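Local coordinates for oxygen-independent coproporphyrinogen III oxidase (Escherichia coli, PDB 1OLT), which catalyses the anaerobic, S-adenosylmethionine-dependent oxidative decarboxylation of two propionate groups of coproporphyrinogen III, giving protoporphyrinogen IX in heme biosynthesis, at residues A[4-13]-A[267-278]. Sequence-based numbering, arbitrary orientation.
Sequences QQIDWDLALI and LDILQETIAFLT
The indole of W8 lies flat between Q271 of the helix and I13 of its own segment. Q271 CB sits almost on the normal of the six-membered ring, 3.5 Å from its centroid, a CH-pi contact. The extended Q271 chain then runs on over the same face, and its amide stacks on the indole with the planes 17° apart. Q271 OE1 is 3.3 Å from W8 NE1, but it lies over the face and the angle is too poor for a hydrogen bond. I13 CD1 covers the opposite face. At the edge, L10 CD2 lies in the ring plane and L270 CG comes near it, 4.1 Å from W8 CZ3. W8 CG is anti to the backbone N (chi1 -176°), which carries the ring out to the helix. An alanine in place of W8 would probably open a gap between Q271 and I13 and leave the Q271 amide free to turn.

I13 also reaches the helix itself, with CG2 3.9 Å from L267 CD2. Closer to the N-terminus, I6 and I274 meet tip to tip, CG1 to CG2 at 3.7 Å. The Q4 chain lies beside I274 and T278. No hydrogen bond joins the two segments. Just after W8, D9 OD1 accepts from L12 N at 2.8 Å, an Asx motif, while D9 OD2 forms a salt bridge with K428. I269 and T273 pack on F222 of helix 219-232, while L270 and I274 also touch strands 207-212 and 289-291, respectively. The contact thus lays the N-terminal arm along an outer helix of the radical SAM core, away from the cluster and cofactor sites.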
# COMPACT_ATOMS: atom_id res chain seq x y z
N GLN A 4 23.02 -7.31 6.11
CA GLN A 4 21.78 -7.45 5.31
C GLN A 4 22.03 -8.38 4.12
O GLN A 4 23.16 -8.79 3.88
CB GLN A 4 21.25 -6.06 4.82
CG GLN A 4 21.97 -4.79 5.34
CD GLN A 4 22.70 -3.99 4.23
OE1 GLN A 4 22.73 -4.39 3.09
NE2 GLN A 4 23.28 -2.88 4.60
N GLN A 5 20.96 -8.71 3.40
CA GLN A 5 21.05 -9.56 2.22
C GLN A 5 21.18 -8.75 0.93
O GLN A 5 21.80 -9.25 -0.02
CB GLN A 5 19.90 -10.59 2.15
CG GLN A 5 20.34 -12.09 2.22
CD GLN A 5 21.17 -12.46 3.48
OE1 GLN A 5 22.39 -12.23 3.51
NE2 GLN A 5 20.51 -13.04 4.49
N ILE A 6 20.65 -7.52 0.90
CA ILE A 6 21.02 -6.61 -0.20
C ILE A 6 22.53 -6.31 -0.17
O ILE A 6 23.15 -6.25 0.88
CB ILE A 6 20.16 -5.26 -0.29
CG1 ILE A 6 20.67 -4.20 0.68
CG2 ILE A 6 18.67 -5.53 -0.06
CD1 ILE A 6 21.65 -3.23 0.12
N ASP A 7 23.13 -6.19 -1.35
CA ASP A 7 24.50 -5.74 -1.46
C ASP A 7 24.45 -4.47 -2.28
O ASP A 7 24.13 -4.49 -3.47
CB ASP A 7 25.40 -6.79 -2.13
CG ASP A 7 26.67 -6.18 -2.73
OD1 ASP A 7 27.34 -5.37 -2.03
OD2 ASP A 7 27.07 -6.44 -3.88
N TRP A 8 24.79 -3.38 -1.63
CA TRP A 8 24.72 -2.04 -2.23
C TRP A 8 25.81 -1.83 -3.28
O TRP A 8 26.97 -2.09 -3.01
CB TRP A 8 24.88 -1.00 -1.13
CG TRP A 8 24.75 0.40 -1.59
CD1 TRP A 8 25.75 1.22 -2.05
CD2 TRP A 8 23.55 1.18 -1.62
NE1 TRP A 8 25.24 2.46 -2.37
CE2 TRP A 8 23.89 2.46 -2.10
CE3 TRP A 8 22.22 0.94 -1.26
CZ2 TRP A 8 22.96 3.47 -2.25
CZ3 TRP A 8 21.29 1.95 -1.41
CH2 TRP A 8 21.66 3.19 -1.91
N ASP A 9 25.42 -1.34 -4.45
CA ASP A 9 26.34 -1.07 -5.57
C ASP A 9 26.05 0.30 -6.19
O ASP A 9 25.22 0.39 -7.10
CB ASP A 9 26.19 -2.16 -6.63
CG ASP A 9 27.33 -2.15 -7.68
OD1 ASP A 9 27.33 -1.28 -8.59
OD2 ASP A 9 28.23 -3.00 -7.69
N LEU A 10 26.71 1.36 -5.71
CA LEU A 10 26.48 2.75 -6.19
C LEU A 10 26.39 2.87 -7.72
O LEU A 10 25.51 3.59 -8.24
CB LEU A 10 27.60 3.68 -5.73
CG LEU A 10 27.58 4.20 -4.29
CD1 LEU A 10 28.99 4.67 -3.86
CD2 LEU A 10 26.51 5.34 -4.07
N ALA A 11 27.30 2.19 -8.43
CA ALA A 11 27.39 2.30 -9.88
C ALA A 11 26.18 1.69 -10.58
O ALA A 11 25.62 2.32 -11.49
CB ALA A 11 28.68 1.66 -10.40
N LEU A 12 25.76 0.50 -10.16
CA LEU A 12 24.57 -0.11 -10.75
C LEU A 12 23.35 0.76 -10.48
O LEU A 12 22.48 0.90 -11.34
CB LEU A 12 24.34 -1.55 -10.25
CG LEU A 12 25.36 -2.59 -10.73
CD1 LEU A 12 25.34 -3.86 -9.87
CD2 LEU A 12 25.15 -2.94 -12.19
N ILE A 13 23.30 1.35 -9.27
CA ILE A 13 22.21 2.24 -8.84
C ILE A 13 22.32 3.62 -9.52
O ILE A 13 21.28 4.26 -9.80
CB ILE A 13 22.23 2.39 -7.27
CG1 ILE A 13 22.05 1.04 -6.57
CG2 ILE A 13 21.15 3.41 -6.81
CD1 ILE A 13 22.64 1.00 -5.16
N LEU A 267 20.67 8.90 -1.59
CA LEU A 267 21.29 7.59 -1.70
C LEU A 267 21.99 7.22 -0.41
O LEU A 267 21.93 6.07 -0.02
CB LEU A 267 22.34 7.50 -2.83
CG LEU A 267 21.78 7.59 -4.25
CD1 LEU A 267 22.84 7.52 -5.27
CD2 LEU A 267 20.75 6.51 -4.49
N ASP A 268 22.66 8.18 0.21
CA ASP A 268 23.35 7.91 1.47
C ASP A 268 22.29 7.65 2.59
O ASP A 268 22.47 6.76 3.39
CB ASP A 268 24.27 9.03 1.89
CG ASP A 268 25.52 9.11 1.01
OD1 ASP A 268 25.84 8.16 0.20
OD2 ASP A 268 26.23 10.11 1.11
N ILE A 269 21.18 8.38 2.58
CA ILE A 269 20.06 8.13 3.51
C ILE A 269 19.56 6.73 3.35
O ILE A 269 19.40 6.01 4.34
CB ILE A 269 18.99 9.10 3.40
CG1 ILE A 269 19.48 10.44 3.89
CG2 ILE A 269 17.72 8.62 4.26
CD1 ILE A 269 18.53 11.60 3.51
N LEU A 270 19.38 6.29 2.12
CA LEU A 270 18.79 5.00 1.89
C LEU A 270 19.76 3.89 2.28
O LEU A 270 19.36 2.94 2.94
CB LEU A 270 18.37 4.84 0.46
CG LEU A 270 17.79 3.46 0.14
CD1 LEU A 270 16.63 3.15 1.03
CD2 LEU A 270 17.40 3.37 -1.31
N GLN A 271 21.04 4.01 1.88
CA GLN A 271 22.00 3.00 2.15
C GLN A 271 22.19 2.81 3.67
O GLN A 271 22.21 1.69 4.15
CB GLN A 271 23.35 3.34 1.51
CG GLN A 271 24.49 2.40 1.99
CD GLN A 271 25.76 2.57 1.19
OE1 GLN A 271 25.98 3.62 0.59
NE2 GLN A 271 26.63 1.54 1.23
N GLU A 272 22.29 3.92 4.39
CA GLU A 272 22.52 3.89 5.83
C GLU A 272 21.25 3.36 6.56
O GLU A 272 21.35 2.61 7.52
CB GLU A 272 22.92 5.30 6.33
CG GLU A 272 24.24 5.77 5.78
CD GLU A 272 24.58 7.23 6.10
OE1 GLU A 272 23.84 7.91 6.89
OE2 GLU A 272 25.61 7.68 5.55
N THR A 273 20.07 3.70 6.05
CA THR A 273 18.80 3.22 6.58
C THR A 273 18.73 1.70 6.53
O THR A 273 18.39 1.05 7.52
CB THR A 273 17.64 3.88 5.81
OG1 THR A 273 17.60 5.28 6.18
CG2 THR A 273 16.34 3.35 6.26
N ILE A 274 19.05 1.13 5.37
CA ILE A 274 18.98 -0.30 5.19
C ILE A 274 19.98 -0.93 6.15
O ILE A 274 19.59 -1.87 6.84
CB ILE A 274 19.23 -0.71 3.73
CG1 ILE A 274 18.08 -0.30 2.80
CG2 ILE A 274 19.53 -2.22 3.60
CD1 ILE A 274 18.48 -0.43 1.32
N ALA A 275 21.23 -0.46 6.22
CA ALA A 275 22.17 -1.01 7.17
C ALA A 275 21.74 -0.92 8.65
O ALA A 275 21.95 -1.86 9.44
CB ALA A 275 23.61 -0.40 7.00
N PHE A 276 21.20 0.21 9.04
CA PHE A 276 20.85 0.42 10.40
C PHE A 276 19.60 -0.41 10.82
O PHE A 276 19.55 -0.97 11.93
CB PHE A 276 20.59 1.88 10.67
CG PHE A 276 20.18 2.15 12.09
CD1 PHE A 276 21.16 2.22 13.10
CD2 PHE A 276 18.85 2.29 12.43
CE1 PHE A 276 20.77 2.45 14.43
CE2 PHE A 276 18.47 2.54 13.78
CZ PHE A 276 19.44 2.62 14.76
N LEU A 277 18.62 -0.49 9.93
CA LEU A 277 17.48 -1.32 10.18
C LEU A 277 17.89 -2.84 10.28
O LEU A 277 17.38 -3.55 11.13
CB LEU A 277 16.35 -1.01 9.19
CG LEU A 277 15.78 0.37 9.41
CD1 LEU A 277 14.65 0.67 8.37
CD2 LEU A 277 15.21 0.52 10.85
N THR A 278 18.82 -3.28 9.45
CA THR A 278 19.33 -4.63 9.51
C THR A 278 20.02 -4.94 10.89
O THR A 278 19.68 -5.93 11.62
CB THR A 278 20.36 -4.84 8.41
OG1 THR A 278 19.70 -4.81 7.16
CG2 THR A 278 21.05 -6.27 8.49